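Side-chain contacts in elastinolytic metalloprotease (PDB 6IK4), which probably cleaves peptide bonds as a zinc-dependent endopeptidase of family M23, with elastin and peptidoglycan as likely substrates: residues Y13-G18 and N45-Q50; R163-C166 and P170-R173. All blocks are in the same frame, centred on the assembly; numbering follows the deposited sequence.

Both contacts reach the large antiparallel sheet, where strands 14-17 and 171-172 are neighbours: W15 O accepts a probable hydrogen bond from L171 N at 2.9 Å, and Y13 O one from R173 N at 3.0 Å. Interaction 1 lies closer to the centre of the chain, and its chemistry is that of a buried indole pressed against proline, valine and a peptide carbonyl. Interaction 2 lies farther out, where a threonine of the separate four-stranded sheet meets the C-terminal strand; its apolar touch is small and is supplemented by a bridging water. The first thus joins two non-adjacent strands of one sheet, the second two different sheets.

Interaction 1: residues Y13-G18 and N45-Q50; sequences YYWYSG and NTPWVQ
The carbonyl oxygen of W48 lies at the edge of the W15 indole, near the ring plane and 3.7 Å from both W15 CZ2 and W15 CH2, a van der Waals touch of a polar atom against the six-membered ring. The two strands belong to the large antiparallel sheet of the M23 peptidase fold, carried by this C-terminal piece of a longer protein, but they are not neighbours in it: 14-17 runs beside 32-36, and 48-50 beside 96-100. With W15 and P47, the nearest pair, still 10.3 Å apart at their CA atoms, the W15 indole spans the gap. W15 already points toward 45-50, and with CG anti to the carbonyl carbon (chi1 -70°) and chi2 at 18° its benzo end leads. P47 meets that end obliquely, its CG 3.5 Å from W15 CZ2, while its CB follows at 3.8 Å from the same W15 CZ2. W9, from the loop before this strand, stacks on the W15 ring, and F35 of strand 32-36 also packs against this side chain. With an alanine here, P47 and V49 would probably face a gap and W9 would lose its stacking partner. The zinc ion, bound by H21, D34 and H120, is about 12 Å from the W15 side chain, and the side chain of H118, a predicted active-site residue, about 8 Å from it. V49, which also packs on Y77 and M80, finishes the contact with a single methyl: its CG2 lies at the indole edge, 4.2 Å from W15 CH2.

Interaction 2: residues R163-C166 and P170-R173; sequences RRTC and PLYR
Strand 163-165 and the short strand 171-172 come within 6.5 Å at the CA atoms of T165 and L171, yet they belong to different sheets. T165 lies on 163-165, one of the two outermost strands of a four-stranded antiparallel sheet, whereas L171 pairs with 14-17 in the large sheet of the M23 fold, so this is a sheet-to-sheet junction linked by a three-residue loop. T165 carries the contact through its methyl branch. With CG2 anti to the backbone N and OG1 beside it (chi1 -62°), the threonine splits its two functions: the methyl goes to the leucine, the hydroxyl to water. T165 CG2 packs 3.7 Å from L171 CD1, and T165 CB follows at 4.0 Å from the same L171 CD1, the two side chains crossing at a slant. The same methyl also lies against the backbone, with T165 CG2 3.5 Å from P170 O. L171 brings only the end of its chain to the meeting, swinging CD1 across with chi2 at 61°, and Y140 of strand 140-143 touches both T165 and L171. The backbone of T165 is itself hydrogen-bonded to F158 of the neighbouring strand, and the next residue, C166, is tied by a disulfide to C153, in the loop before strand 157-160. One water, in the plane of the Y172 ring at its edge, links the two segments by three bonds. It donates to P170 O at 3.1 Å, accepts from Y172 N at 2.9 Å, and meets T165 OG1 at 3.2 Å.

Interaction 1: residues Y13-G18 and N45-Q50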
ATOM      1  N   TYR A  13       9.354 -12.891   2.234  1.00 14.99           N
ATOM      2  CA  TYR A  13       9.990 -11.695   2.768  1.00 18.72           C
ATOM      3  C   TYR A  13       9.014 -10.940   3.666  1.00 16.40           C
ATOM      4  O   TYR A  13       7.804 -11.147   3.603  1.00 12.40           O
ATOM      5  CB  TYR A  13      10.480 -10.790   1.635  1.00 16.86           C
ATOM      6  CG  TYR A  13      11.645 -11.385   0.880  1.00 29.16           C
ATOM      7  CD1 TYR A  13      11.474 -12.478   0.036  1.00 32.22           C
ATOM      8  CD2 TYR A  13      12.924 -10.860   1.027  1.00 44.63           C
ATOM      9  CE1 TYR A  13      12.542 -13.026  -0.642  1.00 36.04           C
ATOM     10  CE2 TYR A  13      13.998 -11.399   0.359  1.00 47.26           C
ATOM     11  CZ  TYR A  13      13.802 -12.482  -0.476  1.00 49.59           C
ATOM     12  OH  TYR A  13      14.879 -13.024  -1.147  1.00 59.27           O
ATOM     13  N   TYR A  14       9.554 -10.066   4.525  1.00 13.58           N
ATOM     14  CA  TYR A  14       8.697  -9.227   5.362  1.00 14.70           C
ATOM     15  C   TYR A  14       9.034  -7.756   5.166  1.00 15.74           C
ATOM     16  O   TYR A  14      10.199  -7.396   4.972  1.00 13.39           O
ATOM     17  CB  TYR A  14       8.818  -9.583   6.842  1.00 13.09           C
ATOM     18  CG  TYR A  14      10.156  -9.211   7.455  1.00 16.21           C
ATOM     19  CD1 TYR A  14      10.380  -7.937   7.983  1.00 18.89           C
ATOM     20  CD2 TYR A  14      11.200 -10.130   7.502  1.00 22.42           C
ATOM     21  CE1 TYR A  14      11.610  -7.590   8.541  1.00 17.46           C
ATOM     22  CE2 TYR A  14      12.429  -9.793   8.060  1.00 23.05           C
ATOM     23  CZ  TYR A  14      12.620  -8.525   8.581  1.00 25.66           C
ATOM     24  OH  TYR A  14      13.833  -8.181   9.129  1.00 34.52           O
ATOM     25  N   TRP A  15       7.995  -6.924   5.161  1.00 12.59           N
ATOM     26  CA  TRP A  15       8.087  -5.488   5.364  1.00 12.65           C
ATOM     27  C   TRP A  15       7.319  -5.164   6.643  1.00 11.42           C
ATOM     28  O   TRP A  15       6.896  -6.069   7.378  1.00 13.40           O
ATOM     29  CB  TRP A  15       7.517  -4.707   4.179  1.00  9.77           C
ATOM     30  CG  TRP A  15       8.294  -4.739   2.887  1.00 12.19           C
ATOM     31  CD1 TRP A  15       9.268  -5.622   2.513  1.00 12.98           C
ATOM     32  CD2 TRP A  15       8.127  -3.833   1.789  1.00 11.21           C
ATOM     33  NE1 TRP A  15       9.717  -5.321   1.235  1.00 15.62           N
ATOM     34  CE2 TRP A  15       9.032  -4.224   0.776  1.00 12.29           C
ATOM     35  CE3 TRP A  15       7.297  -2.730   1.567  1.00 11.47           C
ATOM     36  CZ2 TRP A  15       9.130  -3.546  -0.437  1.00 15.05           C
ATOM     37  CZ3 TRP A  15       7.387  -2.059   0.361  1.00 15.04           C
ATOM     38  CH2 TRP A  15       8.306  -2.467  -0.627  1.00 17.74           C
ATOM     39  N   TYR A  16       7.134  -3.867   6.900  1.00 10.05           N
ATOM     40  CA  TYR A  16       6.392  -3.378   8.056  1.00 10.56           C
ATOM     41  C   TYR A  16       5.209  -2.543   7.596  1.00 11.18           C
ATOM     42  O   TYR A  16       5.295  -1.826   6.597  1.00 13.05           O
ATOM     43  CB  TYR A  16       7.252  -2.502   8.965  1.00 11.63           C
ATOM     44  CG  TYR A  16       8.513  -3.163   9.448  1.00 13.60           C
ATOM     45  CD1 TYR A  16       8.510  -3.949  10.597  1.00 16.89           C
ATOM     46  CD2 TYR A  16       9.714  -2.974   8.781  1.00 15.46           C
ATOM     47  CE1 TYR A  16       9.682  -4.551  11.055  1.00 13.64           C
ATOM     48  CE2 TYR A  16      10.890  -3.564   9.236  1.00 15.40           C
ATOM     49  CZ  TYR A  16      10.864  -4.348  10.365  1.00 16.22           C
ATOM     50  OH  TYR A  16      12.030  -4.931  10.814  1.00 23.64           O
ATOM     51  N   SER A  17       4.118  -2.606   8.358  1.00  9.01           N
ATOM     52  CA  SER A  17       2.947  -1.786   8.102  1.00 10.26           C
ATOM     53  C   SER A  17       2.598  -0.972   9.336  1.00 11.79           C
ATOM     54  O   SER A  17       2.737  -1.448  10.468  1.00 10.85           O
ATOM     55  CB  SER A  17       1.727  -2.638   7.708  1.00 10.17           C
ATOM     56  OG  SER A  17       0.595  -1.802   7.455  1.00 11.32           O
ATOM     57  N   GLY A  18       2.117   0.250   9.105  1.00 12.08           N
ATOM     58  CA  GLY A  18       1.444   1.019  10.130  1.00 10.28           C
ATOM     59  C   GLY A  18      -0.033   0.691  10.171  1.00 12.90           C
ATOM     60  O   GLY A  18      -0.516  -0.227   9.504  1.00 12.22           O
ATOM     61  N   ASN A  45      18.535   3.236   0.524  1.00 17.10           N
ATOM     62  CA  ASN A  45      18.320   2.392  -0.649  1.00 21.15           C
ATOM     63  C   ASN A  45      16.907   1.806  -0.571  1.00 23.62           C
ATOM     64  O   ASN A  45      16.691   0.661  -0.164  1.00 20.99           O
ATOM     65  CB  ASN A  45      19.402   1.319  -0.703  1.00 24.95           C
ATOM     66  CG  ASN A  45      19.191   0.321  -1.811  1.00 36.44           C
ATOM     67  OD1 ASN A  45      18.846   0.681  -2.941  1.00 48.56           O
ATOM     68  ND2 ASN A  45      19.406  -0.956  -1.497  1.00 33.94           N
ATOM     69  N   THR A  46      15.925   2.619  -0.967  1.00 18.95           N
ATOM     70  CA  THR A  46      14.524   2.206  -0.849  1.00 15.68           C
ATOM     71  C   THR A  46      14.172   1.132  -1.882  1.00 21.81           C
ATOM     72  O   THR A  46      14.722   1.116  -2.987  1.00 17.10           O
ATOM     73  CB  THR A  46      13.597   3.406  -1.009  1.00 15.55           C
ATOM     74  OG1 THR A  46      13.934   4.129  -2.202  1.00 17.96           O
ATOM     75  CG2 THR A  46      13.694   4.327   0.202  1.00 16.52           C
ATOM     76  N   PRO A  47      13.251   0.224  -1.548  1.00 17.46           N
ATOM     77  CA  PRO A  47      12.992  -0.933  -2.412  1.00 14.72           C
ATOM     78  C   PRO A  47      12.017  -0.616  -3.537  1.00 18.03           C
ATOM     79  O   PRO A  47      11.347   0.417  -3.553  1.00 15.78           O
ATOM     80  CB  PRO A  47      12.375  -1.952  -1.449  1.00 18.40           C
ATOM     81  CG  PRO A  47      11.620  -1.077  -0.477  1.00 16.88           C
ATOM     82  CD  PRO A  47      12.542   0.107  -0.260  1.00 12.91           C
ATOM     83  N   TRP A  48      11.937  -1.559  -4.476  1.00 13.84           N
ATOM     84  CA  TRP A  48      10.894  -1.540  -5.488  1.00 15.20           C
ATOM     85  C   TRP A  48       9.607  -2.116  -4.911  1.00 14.13           C
ATOM     86  O   TRP A  48       9.631  -2.992  -4.034  1.00 15.93           O
ATOM     87  CB  TRP A  48      11.329  -2.331  -6.728  1.00 18.48           C
ATOM     88  CG  TRP A  48      12.523  -1.705  -7.410  1.00 17.82           C
ATOM     89  CD1 TRP A  48      13.833  -1.859  -7.063  1.00 25.03           C
ATOM     90  CD2 TRP A  48      12.505  -0.798  -8.521  1.00 17.27           C
ATOM     91  NE1 TRP A  48      14.636  -1.107  -7.893  1.00 28.30           N
ATOM     92  CE2 TRP A  48      13.845  -0.449  -8.799  1.00 21.97           C
ATOM     93  CE3 TRP A  48      11.486  -0.247  -9.307  1.00 15.81           C
ATOM     94  CZ2 TRP A  48      14.194   0.423  -9.837  1.00 24.17           C
ATOM     95  CZ3 TRP A  48      11.835   0.630 -10.338  1.00 14.77           C
ATOM     96  CH2 TRP A  48      13.179   0.949 -10.593  1.00 20.51           C
ATOM     97  N   VAL A  49       8.480  -1.604  -5.409  1.00 13.23           N
ATOM     98  CA  VAL A  49       7.141  -1.967  -4.943  1.00 12.49           C
ATOM     99  C   VAL A  49       6.477  -2.796  -6.035  1.00 14.30           C
ATOM    100  O   VAL A  49       6.480  -2.393  -7.206  1.00 14.12           O
ATOM    101  CB  VAL A  49       6.308  -0.711  -4.623  1.00 14.81           C
ATOM    102  CG1 VAL A  49       4.919  -1.084  -4.109  1.00 13.87           C
ATOM    103  CG2 VAL A  49       7.019   0.172  -3.590  1.00 13.31           C
ATOM    104  N   GLN A  50       5.912  -3.947  -5.664  1.00 12.13           N
ATOM    105  CA  GLN A  50       5.268  -4.847  -6.617  1.00 12.33           C
ATOM    106  C   GLN A  50       3.767  -4.578  -6.680  1.00 14.84           C
ATOM    107  O   GLN A  50       3.137  -4.260  -5.670  1.00 13.01           O
ATOM    108  CB  GLN A  50       5.488  -6.314  -6.227  1.00 11.20           C
ATOM    109  CG  GLN A  50       6.954  -6.743  -6.224  1.00 14.23           C
ATOM    110  CD  GLN A  50       7.156  -8.121  -5.635  1.00 18.83           C
ATOM    111  OE1 GLN A  50       6.213  -8.911  -5.517  1.00 17.54           O
ATOM    112  NE2 GLN A  50       8.395  -8.420  -5.256  1.00 18.98           N
TER

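Interaction 2: residues R163-C166 and P170-R173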
ATOM      1  N   ARG A 163      -3.504 -16.214  13.851  1.00 14.41           N
ATOM      2  CA  ARG A 163      -2.469 -15.470  14.563  1.00 16.81           C
ATOM      3  C   ARG A 163      -2.412 -14.032  14.055  1.00 19.96           C
ATOM      4  O   ARG A 163      -2.610 -13.777  12.864  1.00 14.56           O
ATOM      5  CB  ARG A 163      -1.115 -16.160  14.405  1.00 18.53           C
ATOM      6  CG  ARG A 163      -1.075 -17.573  15.032  1.00 27.50           C
ATOM      7  CD  ARG A 163      -0.735 -17.555  16.540  1.00 36.67           C
ATOM      8  NE  ARG A 163      -1.652 -16.749  17.355  1.00 43.12           N
ATOM      9  CZ  ARG A 163      -2.678 -17.239  18.050  1.00 38.14           C
ATOM     10  NH1 ARG A 163      -2.931 -18.545  18.041  1.00 36.22           N
ATOM     11  NH2 ARG A 163      -3.452 -16.422  18.758  1.00 40.28           N
ATOM     12  N   ARG A 164      -2.142 -13.089  14.956  1.00 16.26           N
ATOM     13  CA  ARG A 164      -2.153 -11.675  14.604  1.00 15.53           C
ATOM     14  C   ARG A 164      -0.740 -11.175  14.372  1.00 17.14           C
ATOM     15  O   ARG A 164       0.187 -11.541  15.099  1.00 19.18           O
ATOM     16  CB  ARG A 164      -2.800 -10.818  15.694  1.00 16.98           C
ATOM     17  CG  ARG A 164      -4.232 -11.164  15.984  1.00 25.41           C
ATOM     18  CD  ARG A 164      -4.829 -10.180  16.977  1.00 19.96           C
ATOM     19  NE  ARG A 164      -6.179 -10.581  17.347  1.00 30.01           N
ATOM     20  CZ  ARG A 164      -6.928  -9.946  18.239  1.00 30.80           C
ATOM     21  NH1 ARG A 164      -6.459  -8.870  18.861  1.00 31.31           N
ATOM     22  NH2 ARG A 164      -8.145 -10.391  18.510  1.00 32.99           N
ATOM     23  N   THR A 165      -0.586 -10.333  13.360  1.00 11.73           N
ATOM     24  CA  THR A 165       0.614  -9.530  13.179  1.00 15.63           C
ATOM     25  C   THR A 165       0.234  -8.073  13.380  1.00 18.93           C
ATOM     26  O   THR A 165      -0.705  -7.588  12.745  1.00 12.20           O
ATOM     27  CB  THR A 165       1.217  -9.755  11.788  1.00 16.81           C
ATOM     28  OG1 THR A 165       1.608 -11.127  11.657  1.00 14.74           O
ATOM     29  CG2 THR A 165       2.441  -8.866  11.560  1.00 13.10           C
ATOM     30  N   CYS A 166       0.929  -7.385  14.282  1.00 12.75           N
ATOM     31  CA  CYS A 166       0.574  -6.010  14.591  1.00 14.26           C
ATOM     32  C   CYS A 166       1.306  -5.038  13.672  1.00 15.25           C
ATOM     33  O   CYS A 166       2.240  -5.398  12.943  1.00 15.58           O
ATOM     34  CB  CYS A 166       0.904  -5.673  16.043  1.00 25.68           C
ATOM     35  SG  CYS A 166       0.460  -6.942  17.240  1.00 25.62           S
ATOM     36  N   PRO A 170       7.358  -7.479  11.793  1.00 15.46           N
ATOM     37  CA  PRO A 170       7.580  -8.146  10.507  1.00 13.61           C
ATOM     38  C   PRO A 170       6.310  -8.790   9.978  1.00 15.36           C
ATOM     39  O   PRO A 170       5.717  -9.669  10.614  1.00 15.60           O
ATOM     40  CB  PRO A 170       8.648  -9.196  10.839  1.00 14.50           C
ATOM     41  CG  PRO A 170       9.385  -8.606  12.003  1.00 19.58           C
ATOM     42  CD  PRO A 170       8.348  -7.895  12.808  1.00 18.83           C
ATOM     43  N   LEU A 171       5.885  -8.332   8.813  1.00 11.28           N
ATOM     44  CA  LEU A 171       4.693  -8.839   8.138  1.00  9.55           C
ATOM     45  C   LEU A 171       5.156  -9.678   6.951  1.00 13.38           C
ATOM     46  O   LEU A 171       5.518  -9.132   5.905  1.00 12.36           O
ATOM     47  CB  LEU A 171       3.804  -7.675   7.701  1.00  7.50           C
ATOM     48  CG  LEU A 171       2.481  -8.041   7.007  1.00 11.17           C
ATOM     49  CD1 LEU A 171       1.586  -8.855   7.931  1.00 10.90           C
ATOM     50  CD2 LEU A 171       1.774  -6.769   6.529  1.00  9.91           C
ATOM     51  N   TYR A 172       5.144 -11.005   7.118  1.00 15.33           N
ATOM     52  CA  TYR A 172       5.654 -11.912   6.097  1.00 15.49           C
ATOM     53  C   TYR A 172       4.605 -12.178   5.036  1.00 13.36           C
ATOM     54  O   TYR A 172       3.450 -12.476   5.355  1.00 16.43           O
ATOM     55  CB  TYR A 172       6.069 -13.250   6.712  1.00 14.14           C
ATOM     56  CG  TYR A 172       7.393 -13.211   7.407  1.00 17.06           C
ATOM     57  CD1 TYR A 172       7.486 -12.843   8.744  1.00 20.54           C
ATOM     58  CD2 TYR A 172       8.559 -13.540   6.730  1.00 19.41           C
ATOM     59  CE1 TYR A 172       8.707 -12.806   9.387  1.00 22.59           C
ATOM     60  CE2 TYR A 172       9.781 -13.493   7.361  1.00 17.00           C
ATOM     61  CZ  TYR A 172       9.847 -13.135   8.687  1.00 27.05           C
ATOM     62  OH  TYR A 172      11.071 -13.097   9.311  1.00 25.71           O
ATOM     63  N   ARG A 173       5.015 -12.123   3.778  1.00 10.76           N
ATOM     64  CA  ARG A 173       4.130 -12.633   2.754  1.00 15.13           C
ATOM     65  C   ARG A 173       4.237 -14.153   2.748  1.00 20.40           C
ATOM     66  O   ARG A 173       3.225 -14.821   2.967  1.00 25.68           O
ATOM     67  CB  ARG A 173       4.448 -12.063   1.387  1.00 12.21           C
ATOM     68  CG  ARG A 173       3.465 -12.605   0.336  1.00 15.34           C
ATOM     69  CD  ARG A 173       3.696 -12.000  -1.024  1.00 14.45           C
ATOM     70  NE  ARG A 173       2.927 -12.682  -2.064  1.00 13.88           N
ATOM     71  CZ  ARG A 173       3.144 -12.506  -3.362  1.00 16.03           C
ATOM     72  NH1 ARG A 173       4.114 -11.688  -3.745  1.00 13.33           N
ATOM     73  NH2 ARG A 173       2.411 -13.154  -4.268  1.00 15.31           N
TER
HETATM   74  O   HOH W   1       3.846 -11.930   9.586  1.00 17.76           O